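Local coordinates for protein BRIC1 (Synthetic construct, PDB 6FF6) that is a computationally designed helical repeat protein with a novel corrugated architecture, built to a design strategy driven by interfaces and with no known natural function, at residues F71-T74 with M75-Y78; A60-S63 with I64-G67; R114-D117 with Y118-K122; Y23-F26 with F27-D31. All blocks are in the same frame, centred on the assembly; numbering follows the deposited sequence.

Contact 1 of 4, residues F71-T74 with M75-Y78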
ATOM      1  N   PHE A  71      -7.325  -0.140   9.020  1.00118.96           N
ATOM      2  CA  PHE A  71      -6.705  -0.701   7.822  1.00119.45           C
ATOM      3  C   PHE A  71      -5.593   0.134   7.198  1.00121.46           C
ATOM      4  O   PHE A  71      -5.083  -0.239   6.134  1.00122.82           O
ATOM      5  CB  PHE A  71      -7.777  -1.005   6.773  1.00118.73           C
ATOM      6  CG  PHE A  71      -8.884  -1.917   7.240  1.00122.00           C
ATOM      7  CD1 PHE A  71      -8.621  -3.233   7.587  1.00131.05           C
ATOM      8  CD2 PHE A  71     -10.194  -1.469   7.302  1.00120.28           C
ATOM      9  CE1 PHE A  71      -9.649  -4.076   8.016  1.00134.24           C
ATOM     10  CE2 PHE A  71     -11.218  -2.313   7.732  1.00125.24           C
ATOM     11  CZ  PHE A  71     -10.942  -3.611   8.081  1.00129.07           C
ATOM     12  N   GLY A  72      -5.213   1.226   7.860  1.00114.70           N
ATOM     13  CA  GLY A  72      -4.158   2.122   7.395  1.00113.62           C
ATOM     14  C   GLY A  72      -4.508   2.945   6.168  1.00112.87           C
ATOM     15  O   GLY A  72      -3.611   3.376   5.435  1.00112.60           O
ATOM     16  N   PHE A  73      -5.813   3.201   5.945  1.00106.51           N
ATOM     17  CA  PHE A  73      -6.297   4.008   4.819  1.00102.76           C
ATOM     18  C   PHE A  73      -6.056   5.496   5.141  1.00104.92           C
ATOM     19  O   PHE A  73      -6.961   6.238   5.518  1.00 99.46           O
ATOM     20  CB  PHE A  73      -7.762   3.680   4.494  1.00101.57           C
ATOM     21  CG  PHE A  73      -8.078   2.234   4.142  1.00105.50           C
ATOM     22  CD1 PHE A  73      -7.078   1.364   3.716  1.00112.28           C
ATOM     23  CD2 PHE A  73      -9.384   1.753   4.204  1.00105.76           C
ATOM     24  CE1 PHE A  73      -7.374   0.042   3.380  1.00115.51           C
ATOM     25  CE2 PHE A  73      -9.677   0.430   3.865  1.00110.64           C
ATOM     26  CZ  PHE A  73      -8.674  -0.411   3.449  1.00112.95           C
ATOM     27  N   THR A  74      -4.780   5.896   5.023  1.00105.59           N
ATOM     28  CA  THR A  74      -4.288   7.206   5.424  1.00105.37           C
ATOM     29  C   THR A  74      -4.915   8.367   4.665  1.00107.12           C
ATOM     30  O   THR A  74      -5.278   9.364   5.299  1.00104.20           O
ATOM     31  CB  THR A  74      -2.775   7.256   5.416  1.00108.64           C
ATOM     32  OG1 THR A  74      -2.286   6.676   4.214  1.00114.46           O
ATOM     33  CG2 THR A  74      -2.191   6.534   6.614  1.00106.46           C
ATOM     34  N   MET A  75      -5.092   8.235   3.349  1.00103.44           N
ATOM     35  CA  MET A  75      -5.709   9.307   2.567  1.00100.20           C
ATOM     36  C   MET A  75      -7.144   9.502   3.005  1.00100.48           C
ATOM     37  O   MET A  75      -7.611  10.631   3.097  1.00 99.00           O
ATOM     38  CB  MET A  75      -5.667   8.958   1.080  1.00103.13           C
ATOM     39  CG  MET A  75      -4.299   8.726   0.556  1.00109.77           C
ATOM     40  SD  MET A  75      -3.610  10.286   0.119  1.00114.26           S
ATOM     41  CE  MET A  75      -3.448  10.047  -1.580  1.00112.61           C
ATOM     42  N   LEU A  76      -7.842   8.392   3.301  1.00 97.14           N
ATOM     43  CA  LEU A  76      -9.220   8.423   3.765  1.00 93.41           C
ATOM     44  C   LEU A  76      -9.264   9.046   5.179  1.00 95.87           C
ATOM     45  O   LEU A  76     -10.097   9.919   5.426  1.00 94.25           O
ATOM     46  CB  LEU A  76      -9.811   7.004   3.740  1.00 93.94           C
ATOM     47  CG  LEU A  76     -11.275   6.846   4.149  1.00 95.57           C
ATOM     48  CD1 LEU A  76     -12.175   7.701   3.283  1.00 93.21           C
ATOM     49  CD2 LEU A  76     -11.683   5.412   4.063  1.00 95.26           C
ATOM     50  N   GLN A  77      -8.342   8.612   6.076  1.00 91.83           N
ATOM     51  CA  GLN A  77      -8.183   9.085   7.457  1.00 91.33           C
ATOM     52  C   GLN A  77      -8.100  10.606   7.484  1.00 92.04           C
ATOM     53  O   GLN A  77      -8.831  11.246   8.233  1.00 90.92           O
ATOM     54  CB  GLN A  77      -6.885   8.517   8.055  1.00 96.56           C
ATOM     55  CG  GLN A  77      -7.070   7.413   9.080  1.00114.96           C
ATOM     56  CD  GLN A  77      -5.750   6.755   9.434  1.00125.27           C
ATOM     57  OE1 GLN A  77      -4.935   6.419   8.569  1.00124.10           O
ATOM     58  NE2 GLN A  77      -5.512   6.539  10.717  1.00106.30           N
ATOM     59  N   TYR A  78      -7.244  11.175   6.627  1.00 86.94           N
ATOM     60  CA  TYR A  78      -7.035  12.605   6.522  1.00 86.44           C
ATOM     61  C   TYR A  78      -8.275  13.351   6.011  1.00 86.23           C
ATOM     62  O   TYR A  78      -8.661  14.364   6.591  1.00 83.83           O
ATOM     63  CB  TYR A  78      -5.774  12.893   5.699  1.00 90.75           C
ATOM     64  CG  TYR A  78      -4.517  12.889   6.557  1.00 97.60           C
ATOM     65  CD1 TYR A  78      -4.215  13.960   7.398  1.00102.12           C
ATOM     66  CD2 TYR A  78      -3.633  11.812   6.532  1.00101.55           C
ATOM     67  CE1 TYR A  78      -3.063  13.961   8.192  1.00107.18           C
ATOM     68  CE2 TYR A  78      -2.471  11.806   7.314  1.00107.47           C
ATOM     69  CZ  TYR A  78      -2.193  12.880   8.148  1.00118.18           C
ATOM     70  OH  TYR A  78      -1.058  12.876   8.936  1.00125.03           O
TER

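Contact 2 of 4, residues A60-S63 with I64-G67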
ATOM      1  N   ALA A  60     -21.499   9.148  11.255  1.00 82.87           N
ATOM      2  CA  ALA A  60     -21.128   8.404  10.056  1.00 82.12           C
ATOM      3  C   ALA A  60     -19.658   8.651   9.740  1.00 84.93           C
ATOM      4  O   ALA A  60     -18.941   7.702   9.455  1.00 88.19           O
ATOM      5  CB  ALA A  60     -22.002   8.822   8.893  1.00 82.08           C
ATOM      6  N   ALA A  61     -19.193   9.901   9.855  1.00 78.01           N
ATOM      7  CA  ALA A  61     -17.777  10.247   9.618  1.00 76.14           C
ATOM      8  C   ALA A  61     -16.874   9.585  10.667  1.00 82.10           C
ATOM      9  O   ALA A  61     -15.861   9.012  10.328  1.00 82.14           O
ATOM     10  CB  ALA A  61     -17.587  11.760   9.634  1.00 74.74           C
ATOM     11  N   HIS A  62     -17.283   9.597  11.926  1.00 80.80           N
ATOM     12  CA  HIS A  62     -16.510   8.972  12.987  1.00 82.26           C
ATOM     13  C   HIS A  62     -16.356   7.463  12.745  1.00 91.65           C
ATOM     14  O   HIS A  62     -15.236   6.934  12.896  1.00 94.85           O
ATOM     15  CB  HIS A  62     -17.172   9.254  14.333  1.00 83.72           C
ATOM     16  CG  HIS A  62     -16.338   8.828  15.492  1.00 89.24           C
ATOM     17  ND1 HIS A  62     -16.308   7.505  15.912  1.00 93.40           N
ATOM     18  CD2 HIS A  62     -15.540   9.562  16.297  1.00 91.55           C
ATOM     19  CE1 HIS A  62     -15.500   7.481  16.956  1.00 95.60           C
ATOM     20  NE2 HIS A  62     -15.006   8.691  17.221  1.00 95.27           N
ATOM     21  N   SER A  63     -17.470   6.777  12.352  1.00 87.17           N
ATOM     22  CA  SER A  63     -17.428   5.349  12.050  1.00 89.62           C
ATOM     23  C   SER A  63     -16.434   5.029  10.919  1.00 94.43           C
ATOM     24  O   SER A  63     -15.623   4.109  11.056  1.00 96.91           O
ATOM     25  CB  SER A  63     -18.812   4.825  11.707  1.00 93.28           C
ATOM     26  OG  SER A  63     -19.659   4.921  12.840  1.00107.23           O
ATOM     27  N   ILE A  64     -16.475   5.802   9.832  1.00 88.42           N
ATOM     28  CA  ILE A  64     -15.560   5.629   8.713  1.00 88.63           C
ATOM     29  C   ILE A  64     -14.089   5.850   9.145  1.00 98.11           C
ATOM     30  O   ILE A  64     -13.218   5.079   8.721  1.00101.88           O
ATOM     31  CB  ILE A  64     -15.976   6.519   7.527  1.00 88.68           C
ATOM     32  CG1 ILE A  64     -17.313   6.033   6.934  1.00 88.32           C
ATOM     33  CG2 ILE A  64     -14.870   6.567   6.463  1.00 90.33           C
ATOM     34  CD1 ILE A  64     -18.008   6.998   6.083  1.00 89.09           C
ATOM     35  N   LYS A  65     -13.821   6.868   9.995  1.00 93.27           N
ATOM     36  CA  LYS A  65     -12.488   7.166  10.528  1.00 94.14           C
ATOM     37  C   LYS A  65     -11.882   5.945  11.216  1.00102.42           C
ATOM     38  O   LYS A  65     -10.717   5.638  10.983  1.00105.19           O
ATOM     39  CB  LYS A  65     -12.573   8.328  11.527  1.00 97.11           C
ATOM     40  CG  LYS A  65     -11.237   8.814  12.078  1.00110.25           C
ATOM     41  CD  LYS A  65     -11.170   8.728  13.607  1.00121.69           C
ATOM     42  CE  LYS A  65     -11.994   9.757  14.348  1.00126.25           C
ATOM     43  NZ  LYS A  65     -11.460  10.020  15.714  1.00138.99           N
ATOM     44  N   GLY A  66     -12.668   5.283  12.063  1.00100.35           N
ATOM     45  CA  GLY A  66     -12.249   4.096  12.799  1.00104.77           C
ATOM     46  C   GLY A  66     -11.731   2.997  11.896  1.00111.55           C
ATOM     47  O   GLY A  66     -10.619   2.492  12.105  1.00115.03           O
ATOM     48  N   GLY A  67     -12.522   2.662  10.872  1.00105.40           N
ATOM     49  CA  GLY A  67     -12.160   1.660   9.875  1.00105.83           C
ATOM     50  C   GLY A  67     -10.933   2.058   9.079  1.00106.85           C
ATOM     51  O   GLY A  67     -10.029   1.245   8.875  1.00109.11           O
TER

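Contact 3 of 4, residues R114-D117 with Y118-K122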
ATOM      1  N   ARG A 114     -14.196   9.222  -2.819  1.00 79.81           N
ATOM      2  CA  ARG A 114     -13.088   9.007  -3.777  1.00 80.87           C
ATOM      3  C   ARG A 114     -11.910   8.263  -3.160  1.00 82.26           C
ATOM      4  O   ARG A 114     -11.351   7.369  -3.805  1.00 83.60           O
ATOM      5  CB  ARG A 114     -12.639  10.321  -4.452  1.00 80.62           C
ATOM      6  CG  ARG A 114     -13.639  10.749  -5.561  1.00 86.73           C
ATOM      7  CD  ARG A 114     -13.230  11.947  -6.402  1.00 85.19           C
ATOM      8  NE  ARG A 114     -12.761  13.060  -5.575  1.00100.03           N
ATOM      9  CZ  ARG A 114     -13.432  14.181  -5.336  1.00106.60           C
ATOM     10  NH1 ARG A 114     -14.622  14.381  -5.890  1.00 92.03           N
ATOM     11  NH2 ARG A 114     -12.907  15.124  -4.560  1.00 84.17           N
ATOM     12  N   MET A 115     -11.574   8.606  -1.903  1.00 76.61           N
ATOM     13  CA  MET A 115     -10.518   7.980  -1.105  1.00 78.13           C
ATOM     14  C   MET A 115     -10.882   6.548  -0.764  1.00 84.92           C
ATOM     15  O   MET A 115     -10.066   5.643  -0.913  1.00 89.19           O
ATOM     16  CB  MET A 115     -10.194   8.818   0.149  1.00 78.99           C
ATOM     17  CG  MET A 115      -9.490  10.149  -0.180  1.00 82.21           C
ATOM     18  SD  MET A 115      -8.021   9.978  -1.262  1.00 89.86           S
ATOM     19  CE  MET A 115      -8.706  10.444  -2.892  1.00 86.31           C
ATOM     20  N   LEU A 116     -12.131   6.325  -0.407  1.00 79.59           N
ATOM     21  CA  LEU A 116     -12.633   4.996  -0.112  1.00 81.06           C
ATOM     22  C   LEU A 116     -12.494   4.141  -1.342  1.00 89.78           C
ATOM     23  O   LEU A 116     -11.962   3.042  -1.242  1.00 94.06           O
ATOM     24  CB  LEU A 116     -14.096   5.059   0.318  1.00 79.65           C
ATOM     25  CG  LEU A 116     -14.716   3.754   0.785  1.00 87.65           C
ATOM     26  CD1 LEU A 116     -14.094   3.267   2.105  1.00 88.45           C
ATOM     27  CD2 LEU A 116     -16.242   3.860   0.843  1.00 88.34           C
ATOM     28  N   ASP A 117     -12.891   4.664  -2.513  1.00 85.72           N
ATOM     29  CA  ASP A 117     -12.806   3.953  -3.784  1.00 88.73           C
ATOM     30  C   ASP A 117     -11.374   3.700  -4.236  1.00 97.54           C
ATOM     31  O   ASP A 117     -11.134   2.714  -4.948  1.00102.11           O
ATOM     32  CB  ASP A 117     -13.643   4.664  -4.851  1.00 90.59           C
ATOM     33  CG  ASP A 117     -15.156   4.515  -4.606  1.00111.30           C
ATOM     34  OD1 ASP A 117     -15.568   3.521  -3.969  1.00112.54           O
ATOM     35  OD2 ASP A 117     -15.922   5.394  -5.052  1.00122.57           O
ATOM     36  N   TYR A 118     -10.410   4.578  -3.808  1.00 91.88           N
ATOM     37  CA  TYR A 118      -9.003   4.407  -4.099  1.00 93.24           C
ATOM     38  C   TYR A 118      -8.558   3.101  -3.455  1.00 99.63           C
ATOM     39  O   TYR A 118      -8.081   2.205  -4.145  1.00103.55           O
ATOM     40  CB  TYR A 118      -8.182   5.607  -3.562  1.00 92.74           C
ATOM     41  CG  TYR A 118      -6.684   5.359  -3.532  1.00 96.64           C
ATOM     42  CD1 TYR A 118      -5.950   5.265  -4.714  1.00100.95           C
ATOM     43  CD2 TYR A 118      -6.018   5.139  -2.329  1.00 98.01           C
ATOM     44  CE1 TYR A 118      -4.583   4.979  -4.698  1.00103.99           C
ATOM     45  CE2 TYR A 118      -4.647   4.857  -2.301  1.00102.50           C
ATOM     46  CZ  TYR A 118      -3.940   4.759  -3.490  1.00109.87           C
ATOM     47  OH  TYR A 118      -2.599   4.447  -3.489  1.00114.49           O
ATOM     48  N   TYR A 119      -8.787   2.981  -2.144  1.00 95.73           N
ATOM     49  CA  TYR A 119      -8.445   1.823  -1.333  1.00 98.59           C
ATOM     50  C   TYR A 119      -9.236   0.609  -1.678  1.00106.07           C
ATOM     51  O   TYR A 119      -8.722  -0.492  -1.545  1.00110.66           O
ATOM     52  CB  TYR A 119      -8.543   2.143   0.157  1.00 98.58           C
ATOM     53  CG  TYR A 119      -7.503   3.148   0.607  1.00101.15           C
ATOM     54  CD1 TYR A 119      -6.165   2.789   0.729  1.00107.06           C
ATOM     55  CD2 TYR A 119      -7.848   4.469   0.868  1.00 98.83           C
ATOM     56  CE1 TYR A 119      -5.198   3.713   1.125  1.00109.39           C
ATOM     57  CE2 TYR A 119      -6.887   5.411   1.247  1.00100.40           C
ATOM     58  CZ  TYR A 119      -5.564   5.024   1.389  1.00114.87           C
ATOM     59  OH  TYR A 119      -4.613   5.922   1.806  1.00117.23           O
ATOM     60  N   LYS A 120     -10.475   0.785  -2.127  1.00102.62           N
ATOM     61  CA  LYS A 120     -11.356  -0.315  -2.553  1.00105.46           C
ATOM     62  C   LYS A 120     -10.772  -0.874  -3.841  1.00116.98           C
ATOM     63  O   LYS A 120     -10.656  -2.093  -3.979  1.00120.76           O
ATOM     64  CB  LYS A 120     -12.761   0.238  -2.811  1.00104.03           C
ATOM     65  CG  LYS A 120     -13.837  -0.755  -3.143  1.00112.11           C
ATOM     66  CD  LYS A 120     -15.125  -0.019  -3.536  1.00113.84           C
ATOM     67  CE  LYS A 120     -15.725   0.759  -2.387  1.00109.84           C
ATOM     68  NZ  LYS A 120     -16.968   1.442  -2.796  1.00115.00           N
ATOM     69  N   ASN A 121     -10.369   0.021  -4.768  1.00116.25           N
ATOM     70  CA  ASN A 121      -9.770  -0.390  -6.028  1.00123.10           C
ATOM     71  C   ASN A 121      -8.352  -0.948  -5.800  1.00132.84           C
ATOM     72  O   ASN A 121      -8.232  -2.122  -5.450  1.00137.02           O
ATOM     73  CB  ASN A 121      -9.817   0.734  -7.073  1.00128.17           C
ATOM     74  CG  ASN A 121     -10.407   0.284  -8.389  1.00163.04           C
ATOM     75  OD1 ASN A 121     -11.586  -0.110  -8.475  1.00158.73           O
ATOM     76  ND2 ASN A 121      -9.595   0.337  -9.442  1.00155.27           N
ATOM     77  N   LYS A 122      -7.298  -0.136  -6.003  1.00130.18           N
ATOM     78  CA  LYS A 122      -5.875  -0.500  -5.814  1.00134.81           C
ATOM     79  C   LYS A 122      -5.262  -1.641  -6.769  1.00145.56           C
ATOM     80  O   LYS A 122      -4.064  -1.911  -6.594  1.00147.90           O
ATOM     81  CB  LYS A 122      -5.587  -0.867  -4.325  1.00136.19           C
ATOM     82  CG  LYS A 122      -5.671   0.296  -3.323  1.00123.09           C
ATOM     83  CD  LYS A 122      -4.299   0.801  -2.889  1.00123.71           C
ATOM     84  CE  LYS A 122      -4.106   0.772  -1.387  1.00126.28           C
ATOM     85  NZ  LYS A 122      -3.060   1.743  -0.938  1.00129.54           N
TER

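Contact 4 of 4, residues Y23-F26 with F27-D31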
ATOM      1  N   TYR A  23     -11.886  -6.341   5.047  1.00137.48           N
ATOM      2  CA  TYR A  23     -11.843  -5.151   4.198  1.00131.27           C
ATOM      3  C   TYR A  23     -13.221  -4.844   3.591  1.00128.53           C
ATOM      4  O   TYR A  23     -13.723  -3.735   3.778  1.00122.21           O
ATOM      5  CB  TYR A  23     -10.806  -5.358   3.069  1.00136.01           C
ATOM      6  CG  TYR A  23      -9.422  -4.761   3.255  1.00139.77           C
ATOM      7  CD1 TYR A  23      -8.695  -4.974   4.425  1.00144.78           C
ATOM      8  CD2 TYR A  23      -8.784  -4.095   2.208  1.00139.46           C
ATOM      9  CE1 TYR A  23      -7.408  -4.456   4.584  1.00146.64           C
ATOM     10  CE2 TYR A  23      -7.489  -3.593   2.348  1.00140.86           C
ATOM     11  CZ  TYR A  23      -6.804  -3.774   3.540  1.00151.88           C
ATOM     12  OH  TYR A  23      -5.529  -3.270   3.693  1.00153.64           O
ATOM     13  N   GLN A  24     -13.836  -5.830   2.890  1.00127.53           N
ATOM     14  CA  GLN A  24     -15.129  -5.679   2.199  1.00125.73           C
ATOM     15  C   GLN A  24     -16.290  -5.307   3.126  1.00125.28           C
ATOM     16  O   GLN A  24     -17.184  -4.580   2.702  1.00122.03           O
ATOM     17  CB  GLN A  24     -15.481  -6.912   1.345  1.00133.15           C
ATOM     18  CG  GLN A  24     -16.547  -6.644   0.257  1.00146.81           C
ATOM     19  CD  GLN A  24     -16.173  -5.557  -0.743  1.00160.28           C
ATOM     20  OE1 GLN A  24     -15.057  -5.508  -1.279  1.00157.40           O
ATOM     21  NE2 GLN A  24     -17.109  -4.656  -1.022  1.00145.11           N
ATOM     22  N   THR A  25     -16.266  -5.780   4.381  1.00122.23           N
ATOM     23  CA  THR A  25     -17.295  -5.447   5.361  1.00120.32           C
ATOM     24  C   THR A  25     -17.242  -3.950   5.605  1.00115.78           C
ATOM     25  O   THR A  25     -18.283  -3.288   5.570  1.00112.90           O
ATOM     26  CB  THR A  25     -17.162  -6.320   6.618  1.00129.31           C
ATOM     27  OG1 THR A  25     -17.471  -7.671   6.268  1.00128.60           O
ATOM     28  CG2 THR A  25     -18.087  -5.878   7.736  1.00127.56           C
ATOM     29  N   PHE A  26     -16.025  -3.411   5.768  1.00109.41           N
ATOM     30  CA  PHE A  26     -15.834  -1.978   5.932  1.00103.45           C
ATOM     31  C   PHE A  26     -16.312  -1.210   4.697  1.00103.57           C
ATOM     32  O   PHE A  26     -17.075  -0.275   4.849  1.00100.80           O
ATOM     33  CB  PHE A  26     -14.378  -1.651   6.247  1.00104.47           C
ATOM     34  CG  PHE A  26     -14.063  -0.173   6.166  1.00100.98           C
ATOM     35  CD1 PHE A  26     -14.538   0.711   7.128  1.00100.95           C
ATOM     36  CD2 PHE A  26     -13.279   0.331   5.137  1.00101.92           C
ATOM     37  CE1 PHE A  26     -14.241   2.072   7.058  1.00 98.39           C
ATOM     38  CE2 PHE A  26     -12.968   1.695   5.077  1.00100.90           C
ATOM     39  CZ  PHE A  26     -13.453   2.555   6.038  1.00 96.52           C
ATOM     40  N   PHE A  27     -15.896  -1.624   3.487  1.00101.19           N
ATOM     41  CA  PHE A  27     -16.288  -0.975   2.228  1.00 98.35           C
ATOM     42  C   PHE A  27     -17.782  -0.915   2.012  1.00102.21           C
ATOM     43  O   PHE A  27     -18.279   0.102   1.547  1.00 98.85           O
ATOM     44  CB  PHE A  27     -15.607  -1.621   1.006  1.00102.50           C
ATOM     45  CG  PHE A  27     -14.105  -1.507   1.002  1.00103.60           C
ATOM     46  CD1 PHE A  27     -13.483  -0.268   1.169  1.00102.74           C
ATOM     47  CD2 PHE A  27     -13.309  -2.631   0.825  1.00109.28           C
ATOM     48  CE1 PHE A  27     -12.090  -0.167   1.224  1.00104.16           C
ATOM     49  CE2 PHE A  27     -11.911  -2.530   0.871  1.00112.95           C
ATOM     50  CZ  PHE A  27     -11.308  -1.297   1.056  1.00107.31           C
ATOM     51  N   ASP A  28     -18.513  -1.986   2.366  1.00103.82           N
ATOM     52  CA  ASP A  28     -19.964  -2.025   2.224  1.00104.97           C
ATOM     53  C   ASP A  28     -20.609  -1.089   3.220  1.00105.77           C
ATOM     54  O   ASP A  28     -21.462  -0.298   2.829  1.00104.27           O
ATOM     55  CB  ASP A  28     -20.490  -3.457   2.351  1.00114.15           C
ATOM     56  CG  ASP A  28     -20.047  -4.404   1.235  1.00135.37           C
ATOM     57  OD1 ASP A  28     -19.545  -3.910   0.195  1.00136.28           O
ATOM     58  OD2 ASP A  28     -20.203  -5.637   1.403  1.00146.82           O
ATOM     59  N   GLU A  29     -20.155  -1.113   4.485  1.00102.20           N
ATOM     60  CA  GLU A  29     -20.660  -0.235   5.543  1.00100.41           C
ATOM     61  C   GLU A  29     -20.399   1.232   5.222  1.00102.25           C
ATOM     62  O   GLU A  29     -21.316   2.061   5.326  1.00102.10           O
ATOM     63  CB  GLU A  29     -19.975  -0.555   6.868  1.00103.18           C
ATOM     64  CG  GLU A  29     -20.759  -1.456   7.799  1.00121.21           C
ATOM     65  CD  GLU A  29     -19.948  -1.914   8.995  1.00156.39           C
ATOM     66  OE1 GLU A  29     -19.130  -1.113   9.507  1.00158.46           O
ATOM     67  OE2 GLU A  29     -20.124  -3.080   9.419  1.00159.51           O
ATOM     68  N   ALA A  30     -19.141   1.556   4.841  1.00 96.75           N
ATOM     69  CA  ALA A  30     -18.726   2.916   4.523  1.00 92.81           C
ATOM     70  C   ALA A  30     -19.517   3.514   3.378  1.00 99.16           C
ATOM     71  O   ALA A  30     -19.885   4.684   3.448  1.00 98.36           O
ATOM     72  CB  ALA A  30     -17.252   2.964   4.231  1.00 92.40           C
ATOM     73  N   ASP A  31     -19.819   2.713   2.348  1.00 99.14           N
ATOM     74  CA  ASP A  31     -20.619   3.145   1.199  1.00 99.15           C
ATOM     75  C   ASP A  31     -21.999   3.563   1.651  1.00101.76           C
ATOM     76  O   ASP A  31     -22.494   4.604   1.214  1.00100.30           O
ATOM     77  CB  ASP A  31     -20.749   2.006   0.179  1.00105.00           C
ATOM     78  CG  ASP A  31     -19.575   1.837  -0.761  1.00116.16           C
ATOM     79  OD1 ASP A  31     -18.788   2.821  -0.934  1.00112.99           O
ATOM     80  OD2 ASP A  31     -19.448   0.737  -1.353  1.00125.53           O
TER

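Contact 1 of 4, residues F71-T74 with M75-Y78
A tight turn leads from helix 51-71 into helix 74-92; F73, at the N-cap, meets Q77, and T74 meets Y78. F73 O accepts Q77 N at 2.8 Å in the carbonyl plane, and T74 O accepts Y78 N at 3.0 Å from a tilted approach. Q77 sits close over this first turn: its CB is 3.3 Å from T74 O, and an unusual chi1 of -107° with an otherwise extended chain carries the amide obliquely across T74, so that OE1 comes 3.4 Å from T74 CG2. An alanine in place of Q77 takes that amide away and would probably open a gap beside T74 CG2 and CA, where OE1 now lies. T74 O also has the edge of the Y78 ring near it, with CD2 3.2 Å away. On the inner side, F73 CB packs on L76 CB at 4.0 Å. F73 has no polar side-chain atom to cap the helix start; Y119 OH, from helix 99-121, accepts M75 N, while the Y119 ring stacks on F73. G72, with positive phi, closes helix 51-71 in a Schellman motif, and F73 is the centre of an inverse gamma turn. A Schellman C-cap running almost directly into the next N-cap is typical of a short connection between consecutive helices of a bundle.

Contact 2 of 4, residues A60-S63 with I64-G67
A60 O receives I64 N at 3.1 Å, the first of four successive i to i+4 bonds that pair the carbonyls of A60-S63 with the N-H groups of I64-G67 in the middle part of helix 51-71. A61 O takes K65 N at 3.0 Å, almost in line with its carbonyl, and H62 O takes G66 N at 3.2 Å. The fourth bond, from G67 N to S63 O, is stretched to 3.4 Å and weak, although its N-H still aims well, at 168°. Two hydroxyls add to the ladder: S63 OG is bonded to R59 O one turn back, and T70 OG1 is bonded to G66 O one turn on. With chi1 at -68°, I64 CG1 lies opposite its carbonyl carbon and back along the helix, 3.4 Å from A60 O; the branched side chain then faces L33 and L34 of helix 23-42 and V80 of helix 74-92. K65 bends at chi2 and chi3, so that its chain crosses H62 obliquely and CE reaches 4.1 Å from H62 CD2. Its NZ stops 4.1 Å from H62 NE2, a separation without a bond, and has a long, weak ion pair with E84 of helix 74-92. The charge of H62 is not known; the lysine beside it would probably make protonation of the ring less favourable, an effect the nearby E84 may partly offset. The chemistry is thus divided: main-chain bonds run all round the helix, A60, A61 and I64 give the buried side, and the ionisable ends of H62 and K65 lie on the outer side without a strong mutual bond.

Contact 3 of 4, residues R114-D117 with Y118-K122
K120 and D117 lie side by side on the last turns of helix 99-121 and point the same way, joined by a salt bridge. The lysine starts with CB 3.3 Å from L116 O, the carbonyl that also accepts K120 N at 2.8 Å. From there the chain runs straight until chi3 (-66°) folds it back toward the aspartate: CD is 3.6 Å from D117 OD1, CE 3.2 Å, and NZ closes on the same oxygen at 2.8 Å, meeting it nearly in line with its C-O bond. NZ makes a second salt bridge, to D31 of helix 23-42, and D117 OD2 is held by Q113, one turn back. With K120 shortened to an alanine the ammonium group is gone, and the carboxylates of D117 and D31 would probably face each other without the positive charge between them. On another side of the helix M115 O accepts Y119 N at 3.2 Å and, weakly, Y118 N, whose stronger bond is to R114 O; Y119 CD2 also comes to 3.1 Å from M115 O. R114 reaches outward to a salt bridge with D132 of the second subunit, and Y118 packs on F126 of that same subunit. N121 N bonds to D117 O from above the carbonyl plane. An i to i+3 ion pair whose lysine also reaches an aspartate of a neighbouring helix is a small salt-bridge network of the kind found between packed helices.

Contact 4 of 4, residues Y23-F26 with F27-D31
Different first torsions spread the adjacent rings of F26 and F27: chi1 of 169° sets F26 CG opposite the backbone N, whereas -63° in F27 sets CG opposite the carbonyl carbon and sends the ring back over the preceding turn toward Y23. There F27 CE2 touches Y23 CD2 at 3.7 Å, the two side chains running alongside with ring planes 77° apart, and F27 CD2 lies 3.2 Å from Y23 O, which accepts F27 N. F26 CD2 and F27 CD1 meet obliquely at 4.0 Å, and A30 CB sits over one face of the F26 ring, near its rim. At the surface Q24 folds at chi2, bringing NE2 to D28 OD1 at 2.8 Å; the bond lies near the amide plane but reaches the carboxylate from above its plane. D28 N is bonded to Q24 O, so backbone and side chains link the same pair. L116 of helix 99-121 packs on F26, F27 and A30, and Y23 meets F73 edge-to-face. An aromatic cluster with F26 and F27 buried and Y23 at its exposed margin, together with a polar i to i+4 bond on the outer side, is the pattern of an amphipathic helix, here the first of the N-terminal helical bundle.

Along the chain the order is contact 4 on helix 23-42, contact 2 on helix 51-71, contact 1 spanning the turn after helix 51-71 and the start of helix 74-92, and contact 3 on helix 99-121; these are the four helices of the first Hpt-like bundle. Their centres lie 10 to 15 Å apart. Every pair touches except contacts 2 and 3, whose nearest atoms are about 6 Å apart. Contact 1 joins with contacts 3 and 4 in aromatic packing; contact 2 reaches contacts 1 and 4 through aliphatic and ring contacts. Contacts 1 and 3 also touch the second subunit, so this end of the bundle serves both fold and assembly, consistent with a design strategy built around interfaces.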